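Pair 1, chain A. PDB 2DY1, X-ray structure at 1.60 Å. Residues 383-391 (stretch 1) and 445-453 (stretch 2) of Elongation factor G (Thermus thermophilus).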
# COMPACT_ATOMS: atom_id res chain seq x y z
N VAL A 383 -3.74 -0.57 9.94
CA VAL A 383 -4.79 0.16 10.67
C VAL A 383 -6.02 -0.71 10.73
O VAL A 383 -6.69 -0.94 9.73
CB VAL A 383 -5.15 1.48 9.96
CG1 VAL A 383 -6.23 2.20 10.77
CG2 VAL A 383 -3.91 2.35 9.82
N PRO A 384 -6.35 -1.19 11.94
CA PRO A 384 -7.52 -2.05 12.07
C PRO A 384 -8.78 -1.41 12.60
O PRO A 384 -8.73 -0.51 13.43
CB PRO A 384 -7.02 -3.10 13.05
CG PRO A 384 -6.28 -2.23 14.04
CD PRO A 384 -5.56 -1.19 13.19
N VAL A 385 -9.91 -1.89 12.08
CA VAL A 385 -11.21 -1.47 12.59
C VAL A 385 -12.06 -2.74 12.65
O VAL A 385 -11.84 -3.68 11.89
CB VAL A 385 -11.95 -0.42 11.69
CG1 VAL A 385 -11.22 0.92 11.71
CG2 VAL A 385 -12.11 -0.94 10.27
N ALA A 386 -13.00 -2.81 13.59
CA ALA A 386 -13.89 -3.96 13.64
C ALA A 386 -15.09 -3.56 12.79
O ALA A 386 -15.56 -2.43 12.87
CB ALA A 386 -14.33 -4.24 15.09
N LEU A 387 -15.56 -4.49 11.95
CA LEU A 387 -16.67 -4.25 11.02
C LEU A 387 -18.00 -4.77 11.54
O LEU A 387 -18.06 -5.88 12.07
CB LEU A 387 -16.43 -4.97 9.69
CG LEU A 387 -15.41 -4.60 8.64
CD1 LEU A 387 -15.89 -5.16 7.29
CD2 LEU A 387 -15.28 -3.11 8.54
N HIS A 388 -19.06 -3.99 11.34
CA HIS A 388 -20.39 -4.39 11.77
C HIS A 388 -21.44 -4.05 10.71
O HIS A 388 -21.50 -2.92 10.25
CB HIS A 388 -20.78 -3.64 13.04
CG HIS A 388 -19.71 -3.60 14.09
ND1 HIS A 388 -19.60 -4.55 15.07
CD2 HIS A 388 -18.69 -2.73 14.29
CE1 HIS A 388 -18.56 -4.27 15.84
NE2 HIS A 388 -18.00 -3.17 15.39
N PRO A 389 -22.25 -5.02 10.28
CA PRO A 389 -23.27 -4.64 9.30
C PRO A 389 -24.28 -3.78 10.06
O PRO A 389 -24.54 -4.03 11.24
CB PRO A 389 -23.87 -5.98 8.86
CG PRO A 389 -23.66 -6.86 10.10
CD PRO A 389 -22.27 -6.48 10.53
N LYS A 390 -24.84 -2.78 9.39
CA LYS A 390 -25.79 -1.89 10.06
C LYS A 390 -27.07 -2.60 10.50
O LYS A 390 -27.53 -2.43 11.65
CB LYS A 390 -26.11 -0.71 9.13
CG LYS A 390 -27.13 0.29 9.70
CD LYS A 390 -27.21 1.53 8.81
CE LYS A 390 -28.46 2.39 9.13
NZ LYS A 390 -28.47 3.65 8.32
N GLY A 391 -27.63 -3.39 9.60
CA GLY A 391 -28.84 -4.12 9.92
C GLY A 391 -28.94 -5.44 9.18
O GLY A 391 -28.00 -5.89 8.52
N VAL A 445 -24.34 -2.16 0.61
CA VAL A 445 -24.22 -2.59 1.98
C VAL A 445 -23.77 -1.49 2.92
O VAL A 445 -22.77 -0.84 2.67
CB VAL A 445 -23.22 -3.76 2.07
CG1 VAL A 445 -23.12 -4.30 3.49
CG2 VAL A 445 -23.64 -4.87 1.09
N GLU A 446 -24.53 -1.27 3.99
CA GLU A 446 -24.14 -0.29 4.99
C GLU A 446 -23.38 -0.99 6.11
O GLU A 446 -23.91 -1.90 6.76
CB GLU A 446 -25.38 0.41 5.59
CG GLU A 446 -26.10 1.34 4.64
CD GLU A 446 -27.36 1.90 5.28
OE1 GLU A 446 -28.41 1.22 5.22
OE2 GLU A 446 -27.28 3.00 5.85
N VAL A 447 -22.14 -0.57 6.34
CA VAL A 447 -21.35 -1.16 7.42
C VAL A 447 -20.84 -0.06 8.32
O VAL A 447 -20.75 1.10 7.91
CB VAL A 447 -20.13 -1.95 6.88
CG1 VAL A 447 -20.58 -2.94 5.82
CG2 VAL A 447 -19.08 -0.99 6.33
N GLU A 448 -20.56 -0.40 9.57
CA GLU A 448 -20.03 0.58 10.50
C GLU A 448 -18.72 0.05 11.06
O GLU A 448 -18.57 -1.16 11.23
CB GLU A 448 -20.99 0.79 11.68
CG GLU A 448 -22.46 0.93 11.28
CD GLU A 448 -22.65 1.97 10.21
OE1 GLU A 448 -21.96 3.01 10.27
OE2 GLU A 448 -23.49 1.74 9.31
N PHE A 449 -17.79 0.96 11.35
CA PHE A 449 -16.50 0.61 11.94
C PHE A 449 -16.49 0.97 13.42
O PHE A 449 -17.08 1.98 13.83
CB PHE A 449 -15.36 1.41 11.30
CG PHE A 449 -15.19 1.19 9.82
CD1 PHE A 449 -15.61 0.02 9.21
CD2 PHE A 449 -14.52 2.14 9.06
CE1 PHE A 449 -15.36 -0.20 7.86
CE2 PHE A 449 -14.25 1.92 7.71
CZ PHE A 449 -14.67 0.75 7.11
N SER A 450 -15.81 0.16 14.23
CA SER A 450 -15.63 0.49 15.64
C SER A 450 -14.16 0.23 16.00
O SER A 450 -13.43 -0.41 15.24
CB SER A 450 -16.55 -0.36 16.53
OG SER A 450 -16.19 -1.72 16.50
N VAL A 451 -13.72 0.76 17.14
CA VAL A 451 -12.35 0.52 17.57
C VAL A 451 -12.33 -0.94 18.02
O VAL A 451 -13.19 -1.38 18.78
CB VAL A 451 -11.98 1.41 18.77
CG1 VAL A 451 -10.58 1.09 19.24
CG2 VAL A 451 -12.09 2.89 18.39
N PRO A 452 -11.34 -1.72 17.55
CA PRO A 452 -11.27 -3.13 17.95
C PRO A 452 -11.15 -3.31 19.45
O PRO A 452 -10.54 -2.48 20.14
CB PRO A 452 -10.01 -3.64 17.25
CG PRO A 452 -9.91 -2.75 16.01
CD PRO A 452 -10.28 -1.38 16.57
N LYS A 453 -11.71 -4.40 19.94
CA LYS A 453 -11.61 -4.75 21.36
C LYS A 453 -10.17 -5.16 21.64
O LYS A 453 -9.52 -5.76 20.79
CB LYS A 453 -12.54 -5.91 21.67
CG LYS A 453 -14.00 -5.55 21.58
CD LYS A 453 -14.86 -6.76 21.82
CE LYS A 453 -16.34 -6.42 21.77
NZ LYS A 453 -17.16 -7.64 21.99

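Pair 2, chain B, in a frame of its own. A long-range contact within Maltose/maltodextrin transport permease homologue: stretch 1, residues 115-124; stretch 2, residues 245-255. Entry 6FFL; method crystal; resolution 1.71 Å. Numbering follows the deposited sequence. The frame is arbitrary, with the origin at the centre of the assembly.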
# COMPACT_ATOMS: atom_id res chain seq x y z
N HIS B 115 -3.81 2.34 -3.00
CA HIS B 115 -5.13 2.09 -2.46
C HIS B 115 -5.60 0.69 -2.82
O HIS B 115 -5.33 0.18 -3.91
CB HIS B 115 -6.13 3.12 -2.99
CG HIS B 115 -6.15 3.26 -4.48
ND1 HIS B 115 -5.02 3.58 -5.22
CD2 HIS B 115 -7.16 3.13 -5.38
CE1 HIS B 115 -5.34 3.65 -6.50
NE2 HIS B 115 -6.63 3.37 -6.62
N LEU B 116 -6.33 0.07 -1.89
CA LEU B 116 -6.92 -1.25 -2.11
C LEU B 116 -8.26 -1.14 -2.82
O LEU B 116 -8.98 -0.14 -2.70
CB LEU B 116 -7.12 -1.97 -0.78
CG LEU B 116 -5.83 -2.30 -0.05
CD1 LEU B 116 -6.18 -2.83 1.35
CD2 LEU B 116 -5.00 -3.31 -0.83
N MET B 117 -8.61 -2.20 -3.54
CA MET B 117 -9.85 -2.22 -4.30
C MET B 117 -10.23 -3.68 -4.52
O MET B 117 -9.45 -4.58 -4.21
CB MET B 117 -9.68 -1.50 -5.64
CG MET B 117 -8.82 -2.26 -6.63
SD MET B 117 -7.93 -1.20 -7.79
CE MET B 117 -6.63 -0.55 -6.72
N LEU B 118 -11.42 -3.90 -5.06
CA LEU B 118 -11.81 -5.22 -5.51
C LEU B 118 -11.33 -5.40 -6.95
O LEU B 118 -11.48 -4.50 -7.78
CB LEU B 118 -13.34 -5.41 -5.44
CG LEU B 118 -13.84 -6.84 -5.69
CD1 LEU B 118 -13.59 -7.69 -4.46
CD2 LEU B 118 -15.33 -6.84 -6.06
N LEU B 119 -10.69 -6.54 -7.22
CA LEU B 119 -10.34 -6.93 -8.58
C LEU B 119 -11.13 -8.18 -8.88
O LEU B 119 -11.33 -9.01 -7.99
CB LEU B 119 -8.83 -7.19 -8.75
CG LEU B 119 -7.89 -6.01 -8.47
CD1 LEU B 119 -7.53 -5.94 -6.98
CD2 LEU B 119 -6.64 -6.14 -9.33
N TYR B 120 -11.56 -8.34 -10.12
CA TYR B 120 -12.33 -9.52 -10.47
C TYR B 120 -11.88 -10.03 -11.82
O TYR B 120 -11.55 -9.23 -12.71
CB TYR B 120 -13.85 -9.25 -10.47
CG TYR B 120 -14.33 -8.09 -11.32
CD1 TYR B 120 -14.33 -6.79 -10.83
CD2 TYR B 120 -14.80 -8.31 -12.61
CE1 TYR B 120 -14.78 -5.73 -11.61
CE2 TYR B 120 -15.25 -7.25 -13.39
CZ TYR B 120 -15.24 -5.97 -12.89
OH TYR B 120 -15.69 -4.93 -13.67
N ASN B 121 -11.84 -11.36 -11.96
CA ASN B 121 -11.42 -12.02 -13.18
C ASN B 121 -12.63 -12.13 -14.11
O ASN B 121 -13.62 -12.79 -13.78
CB ASN B 121 -10.84 -13.40 -12.84
CG ASN B 121 -10.17 -14.09 -14.03
OD1 ASN B 121 -10.45 -13.79 -15.19
ND2 ASN B 121 -9.27 -15.03 -13.74
N LYS B 122 -12.55 -11.47 -15.27
CA LYS B 122 -13.67 -11.45 -16.20
C LYS B 122 -13.93 -12.80 -16.85
O LYS B 122 -14.95 -12.95 -17.53
CB LYS B 122 -13.42 -10.37 -17.25
CG LYS B 122 -13.52 -8.98 -16.66
CD LYS B 122 -13.04 -7.94 -17.67
CE LYS B 122 -13.26 -6.53 -17.15
NZ LYS B 122 -12.92 -5.50 -18.18
N LYS B 123 -13.04 -13.79 -16.67
CA LYS B 123 -13.39 -15.16 -17.04
C LYS B 123 -14.62 -15.64 -16.27
O LYS B 123 -15.37 -16.49 -16.76
CB LYS B 123 -12.23 -16.12 -16.76
CG LYS B 123 -11.31 -16.40 -17.91
CD LYS B 123 -10.20 -17.36 -17.47
CE LYS B 123 -9.85 -18.35 -18.56
NZ LYS B 123 -9.77 -17.70 -19.90
N PHE B 124 -14.81 -15.13 -15.06
CA PHE B 124 -15.86 -15.58 -14.15
C PHE B 124 -16.93 -14.53 -13.87
O PHE B 124 -18.09 -14.88 -13.69
CB PHE B 124 -15.24 -16.01 -12.82
CG PHE B 124 -14.18 -17.06 -12.97
CD1 PHE B 124 -14.50 -18.34 -13.37
CD2 PHE B 124 -12.85 -16.76 -12.70
CE1 PHE B 124 -13.52 -19.32 -13.52
CE2 PHE B 124 -11.86 -17.73 -12.83
CZ PHE B 124 -12.20 -19.01 -13.25
N LYS B 245 -1.52 -11.78 -18.04
CA LYS B 245 -2.64 -11.94 -18.97
C LYS B 245 -3.95 -12.25 -18.25
O LYS B 245 -4.82 -12.95 -18.78
CB LYS B 245 -2.33 -13.01 -20.02
CG LYS B 245 -1.23 -12.59 -20.99
CD LYS B 245 -0.83 -13.72 -21.95
CE LYS B 245 0.35 -13.31 -22.81
NZ LYS B 245 0.78 -14.41 -23.73
N VAL B 246 -4.13 -11.71 -17.04
CA VAL B 246 -5.43 -11.78 -16.38
C VAL B 246 -6.28 -10.65 -16.94
O VAL B 246 -5.89 -9.48 -16.89
CB VAL B 246 -5.29 -11.66 -14.86
CG1 VAL B 246 -6.66 -11.83 -14.19
CG2 VAL B 246 -4.28 -12.67 -14.32
N ASP B 247 -7.45 -11.00 -17.49
CA ASP B 247 -8.44 -10.02 -17.92
C ASP B 247 -9.26 -9.63 -16.70
O ASP B 247 -10.25 -10.28 -16.35
CB ASP B 247 -9.32 -10.58 -19.03
CG ASP B 247 -10.29 -9.56 -19.58
OD1 ASP B 247 -10.11 -8.35 -19.31
OD2 ASP B 247 -11.25 -9.96 -20.26
N PHE B 248 -8.84 -8.57 -16.01
CA PHE B 248 -9.47 -8.18 -14.76
C PHE B 248 -10.16 -6.83 -14.88
O PHE B 248 -9.77 -5.98 -15.68
CB PHE B 248 -8.46 -8.15 -13.60
CG PHE B 248 -7.40 -7.06 -13.73
CD1 PHE B 248 -6.22 -7.30 -14.41
CD2 PHE B 248 -7.59 -5.84 -13.12
CE1 PHE B 248 -5.24 -6.31 -14.51
CE2 PHE B 248 -6.62 -4.84 -13.20
CZ PHE B 248 -5.44 -5.08 -13.90
N GLY B 249 -11.21 -6.66 -14.07
CA GLY B 249 -11.81 -5.37 -13.81
C GLY B 249 -11.51 -4.96 -12.37
O GLY B 249 -11.01 -5.75 -11.56
N ILE B 250 -11.83 -3.71 -12.06
CA ILE B 250 -11.62 -3.18 -10.71
C ILE B 250 -12.90 -2.49 -10.26
O ILE B 250 -13.72 -2.06 -11.09
CB ILE B 250 -10.42 -2.21 -10.61
CG1 ILE B 250 -10.63 -0.95 -11.45
CG2 ILE B 250 -9.11 -2.90 -11.01
CD1 ILE B 250 -9.55 0.13 -11.18
N ALA B 251 -13.09 -2.42 -8.94
CA ALA B 251 -14.29 -1.83 -8.37
C ALA B 251 -14.00 -1.44 -6.92
O ALA B 251 -13.02 -1.90 -6.32
CB ALA B 251 -15.48 -2.79 -8.42
N ARG B 252 -14.88 -0.62 -6.36
CA ARG B 252 -14.81 -0.38 -4.92
C ARG B 252 -14.93 -1.69 -4.15
O ARG B 252 -15.69 -2.59 -4.54
CB ARG B 252 -15.96 0.55 -4.50
CG ARG B 252 -15.84 1.96 -5.03
CD ARG B 252 -17.00 2.82 -4.57
NE ARG B 252 -16.80 4.20 -4.98
CZ ARG B 252 -17.64 5.20 -4.71
NH1 ARG B 252 -18.75 4.96 -4.02
NH2 ARG B 252 -17.37 6.43 -5.14
N ILE B 253 -14.20 -1.80 -3.04
CA ILE B 253 -14.52 -2.86 -2.07
C ILE B 253 -15.99 -2.66 -1.73
O ILE B 253 -16.40 -1.54 -1.43
CB ILE B 253 -13.62 -2.80 -0.83
CG1 ILE B 253 -12.16 -3.07 -1.20
CG2 ILE B 253 -14.08 -3.80 0.22
CD1 ILE B 253 -11.16 -2.68 -0.08
N PRO B 254 -16.81 -3.71 -1.80
CA PRO B 254 -18.27 -3.50 -1.75
C PRO B 254 -18.75 -2.88 -0.44
O PRO B 254 -18.21 -3.13 0.64
CB PRO B 254 -18.83 -4.91 -1.94
CG PRO B 254 -17.80 -5.60 -2.76
CD PRO B 254 -16.47 -5.06 -2.26
N MET B 255 -19.79 -2.06 -0.57
CA MET B 255 -20.42 -1.42 0.59
C MET B 255 -20.92 -2.47 1.58
O MET B 255 -21.46 -3.51 1.20
CB MET B 255 -21.57 -0.55 0.09
CG MET B 255 -22.55 -0.04 1.14
SD MET B 255 -23.99 0.77 0.37
CE MET B 255 -23.21 2.24 -0.29
O HOH W 1 -11.89 0.01 -2.44
O HOH W 2 -15.83 -2.42 -12.51
O HOH W 3 -8.51 -13.66 -17.17
O HOH W 4 -11.17 -3.96 -17.30

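Both pairs are two antiparallel strands, and 14 central residues superpose with an RMSD of 0.5 Å. The strand directions differ by 149° in pair 1 and 154° in pair 2.

The ladder has the same register. A386(A) pairs with S450(A) as L118(B) pairs with A251(B), and H388(A) pairs with E448(A) as Y120(B) pairs with G249(B). Each of these four couples makes two backbone hydrogen bonds. A further bond extends the ladder: K390(A) N to E446(A) O is 2.9 Å, and K122(B) N to D247(B) O is 2.8 Å.

One face carries L387(A), P389(A), V447(A) and F449(A) in pair 1. The matched residues in pair 2 are L119(B), N121(B), F248(B) and I250(B). The aromatic ring changes place: pair 1 has it at F449(A), pair 2 at F248(B). V385(A) CG2 lies over the face of the F449(A) ring, 3.9 Å from its centroid. In pair 2, M117(B) matches V385(A) and meets an aliphatic partner, with SD 3.8 Å from CG2 of I250(B). L119(B) CD2 reaches CD2 of F248(B) at 3.9 Å. N121(B) matches P389(A). A water links its OD1 to D247(B) N.

The other face shows the sharper contrast. H388(A) and Y120(B) match, but their side-chain centres lie 3.3 Å apart. H388(A) has chi1 in m, and its NE2 donates a hydrogen bond to S450(A) OG at 2.6 Å. Y120(B) has chi1 in p, and its ring lies over G249(B). The CA of G249(B) is 3.8 Å from the ring centroid of Y120(B). An ideal CB on G249(B) would clash with Y120(B) CZ at 2.3 Å, so the absent side chain leaves room for the ring. The matched E448(A) has a full side chain. Y120(B) CE1 is also 4.4 Å from CB of A251(B). A water joins Y120(B) OH to I250(B) O.

A386(A) is small, and its CB is 3.4 Å from S450(A) OG. The larger L118(B) extends to P254(B), with CD2 to CG at 4.3 Å.

P452(A) and I253(B) match beyond the paired strands. P452(A) CG is 4.2 Å from P384(A) CB, and I253(B) CD1 is 4.2 Å from L116(B) CB.

At the other end, K390(A) NZ forms a salt bridge with E446(A) OE2 at 2.8 Å. The matched K122(B) NZ stays 4.2 Å from D247(B) OD1, beyond a salt bridge. It donates instead to a water bound to F248(B) O.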